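Local coordinates for protein P47 (Clostridium botulinum, PDB 6EKT), which belongs to the TULIP-like proteins encoded beside a botulinum neurotoxin and may form part of the complex that protects the toxin in the gut, at residues Lys112-Asn117 with Lys128-Ser133. Numbering follows the deposited sequence.
Sequences KLDFFN and KFNFGS
Asp114 and Lys128 pair through two backbone hydrogen bonds in the antiparallel hairpin of strands 108-118 and 124-141: Asp114 N to Lys128 O at 3.0 Å, and Lys128 N back to Asp114 O at 3.1 Å. Toward the start of the first strand, Asn130 N reaches Lys112 O at 2.7 Å, while Leu113 and Phe129 form a non-hydrogen-bonded pair between them.

One polar side-chain bond spans the strands. With CG anti to the backbone N (chi1 -172°), Asn130 carries its amide over to Asp114, and ND2 gives an almost straight N-H to OD2 of Asp114 (2.9 Å, 169°), meeting the carboxylate on its anti side. Gly132 N approaches Asn130 OD1 from above the carbonyl plane at 3.1 Å, closing an Asx turn.

Phe116 brings its ring edge to Asn130: CZ lies 3.7 Å from Asn130 CG, with ring and amide planes 76° apart. Phe116 CD1 rests 3.9 Å from Lys128 CB. On the other side of the hairpin, Leu113 CD2 sits 3.6 Å from Phe129 CD1; Trp71 and Phe177 also meet the Phe129 ring.

Asn130 is held at both ends of its amide, which should restrain the amide's rotation and ties the hairpin pairing to the turn at Asn130-Gly132; the negative carboxylate of Asp114 would probably polarise the Asn130 N-H it accepts.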
loop_
_atom_site.group_PDB
_atom_site.type_symbol
_atom_site.label_atom_id
_atom_site.label_comp_id
_atom_site.label_asym_id
_atom_site.label_seq_id
_atom_site.Cartn_x
_atom_site.Cartn_y
_atom_site.Cartn_z
ATOM N N LYS A 112 -7.473 -18.637 12.608
ATOM C CA LYS A 112 -7.997 -17.418 11.997
ATOM C C LYS A 112 -7.385 -16.173 12.652
ATOM O O LYS A 112 -7.103 -16.177 13.852
ATOM C CB LYS A 112 -9.516 -17.392 12.139
ATOM C CG LYS A 112 -10.199 -16.338 11.280
ATOM C CD LYS A 112 -11.708 -16.362 11.411
ATOM C CE LYS A 112 -12.363 -17.521 10.661
ATOM N NZ LYS A 112 -12.113 -17.446 9.206
ATOM N N LEU A 113 -7.156 -15.137 11.843
ATOM C CA LEU A 113 -6.856 -13.797 12.357
ATOM C C LEU A 113 -8.093 -12.939 12.171
ATOM O O LEU A 113 -8.827 -13.105 11.192
ATOM C CB LEU A 113 -5.641 -13.171 11.656
ATOM C CG LEU A 113 -4.306 -13.942 11.562
ATOM C CD1 LEU A 113 -3.156 -13.062 11.094
ATOM C CD2 LEU A 113 -3.892 -14.609 12.865
ATOM N N ASP A 114 -8.360 -12.066 13.133
ATOM C CA ASP A 114 -9.389 -11.057 12.975
ATOM C C ASP A 114 -8.902 -9.730 13.545
ATOM O O ASP A 114 -7.938 -9.700 14.311
ATOM C CB ASP A 114 -10.699 -11.496 13.646
ATOM C CG ASP A 114 -11.586 -12.295 12.709
ATOM O OD1 ASP A 114 -11.917 -11.790 11.606
ATOM O OD2 ASP A 114 -11.938 -13.446 13.063
ATOM N N PHE A 115 -9.565 -8.652 13.142
ATOM C CA PHE A 115 -9.295 -7.325 13.707
ATOM C C PHE A 115 -10.172 -7.140 14.941
ATOM O O PHE A 115 -11.379 -7.352 14.875
ATOM C CB PHE A 115 -9.537 -6.240 12.665
ATOM C CG PHE A 115 -8.555 -6.273 11.528
ATOM C CD1 PHE A 115 -8.801 -7.053 10.389
ATOM C CD2 PHE A 115 -7.378 -5.533 11.594
ATOM C CE1 PHE A 115 -7.889 -7.092 9.341
ATOM C CE2 PHE A 115 -6.465 -5.568 10.541
ATOM C CZ PHE A 115 -6.721 -6.343 9.428
ATOM N N PHE A 116 -9.554 -6.784 16.067
ATOM C CA PHE A 116 -10.257 -6.641 17.343
ATOM C C PHE A 116 -10.332 -5.202 17.817
ATOM O O PHE A 116 -9.416 -4.412 17.557
ATOM C CB PHE A 116 -9.614 -7.532 18.414
ATOM C CG PHE A 116 -9.878 -8.991 18.195
ATOM C CD1 PHE A 116 -9.018 -9.759 17.397
ATOM C CD2 PHE A 116 -11.014 -9.593 18.738
ATOM C CE1 PHE A 116 -9.282 -11.104 17.155
ATOM C CE2 PHE A 116 -11.277 -10.938 18.512
ATOM C CZ PHE A 116 -10.408 -11.693 17.725
ATOM N N ASN A 117 -11.443 -4.877 18.481
ATOM C CA ASN A 117 -11.663 -3.555 19.085
ATOM C C ASN A 117 -10.938 -3.447 20.415
ATOM O O ASN A 117 -10.753 -4.435 21.129
ATOM C CB ASN A 117 -13.163 -3.270 19.329
ATOM C CG ASN A 117 -13.980 -3.270 18.049
ATOM O OD1 ASN A 117 -13.631 -2.622 17.063
ATOM N ND2 ASN A 117 -15.077 -4.018 18.057
ATOM N N LYS A 128 -5.086 -9.941 15.457
ATOM C CA LYS A 128 -4.700 -10.953 16.428
ATOM C C LYS A 128 -5.288 -12.313 16.022
ATOM O O LYS A 128 -6.255 -12.376 15.248
ATOM C CB LYS A 128 -5.247 -10.622 17.832
ATOM C CG LYS A 128 -4.723 -9.352 18.486
ATOM C CD LYS A 128 -5.023 -9.378 19.978
ATOM C CE LYS A 128 -6.408 -8.831 20.297
ATOM N NZ LYS A 128 -6.565 -8.701 21.776
ATOM N N PHE A 129 -4.707 -13.383 16.565
ATOM C CA PHE A 129 -5.340 -14.710 16.529
ATOM C C PHE A 129 -6.773 -14.668 17.051
ATOM O O PHE A 129 -7.061 -14.016 18.062
ATOM C CB PHE A 129 -4.570 -15.701 17.398
ATOM C CG PHE A 129 -3.310 -16.235 16.774
ATOM C CD1 PHE A 129 -3.342 -16.933 15.565
ATOM C CD2 PHE A 129 -2.093 -16.075 17.418
ATOM C CE1 PHE A 129 -2.176 -17.441 15.001
ATOM C CE2 PHE A 129 -0.924 -16.592 16.868
ATOM C CZ PHE A 129 -0.974 -17.285 15.665
ATOM N N ASN A 130 -7.658 -15.383 16.366
ATOM C CA ASN A 130 -9.009 -15.610 16.848
ATOM C C ASN A 130 -9.243 -17.117 16.957
ATOM O O ASN A 130 -9.335 -17.817 15.945
ATOM C CB ASN A 130 -10.036 -14.967 15.912
ATOM C CG ASN A 130 -11.442 -15.015 16.463
ATOM O OD1 ASN A 130 -11.697 -15.556 17.545
ATOM N ND2 ASN A 130 -12.375 -14.474 15.705
ATOM N N PHE A 131 -9.320 -17.588 18.198
ATOM C CA PHE A 131 -9.456 -19.009 18.499
ATOM C C PHE A 131 -10.901 -19.484 18.314
ATOM O O PHE A 131 -11.155 -20.697 18.274
ATOM C CB PHE A 131 -9.001 -19.295 19.940
ATOM C CG PHE A 131 -7.499 -19.318 20.149
ATOM C CD1 PHE A 131 -6.600 -18.813 19.202
ATOM C CD2 PHE A 131 -6.981 -19.804 21.351
ATOM C CE1 PHE A 131 -5.227 -18.806 19.444
ATOM C CE2 PHE A 131 -5.609 -19.805 21.598
ATOM C CZ PHE A 131 -4.730 -19.308 20.641
ATOM N N GLY A 132 -11.841 -18.537 18.241
ATOM C CA GLY A 132 -13.263 -18.839 18.035
ATOM C C GLY A 132 -13.865 -19.612 19.187
ATOM O O GLY A 132 -13.611 -19.296 20.361
ATOM N N SER A 133 -14.654 -20.630 18.853
ATOM C CA SER A 133 -15.321 -21.456 19.860
ATOM C C SER A 133 -15.487 -22.866 19.305
ATOM O O SER A 133 -15.122 -23.124 18.160
ATOM C CB SER A 133 -16.673 -20.847 20.262
ATOM O OG SER A 133 -17.626 -20.960 19.219
#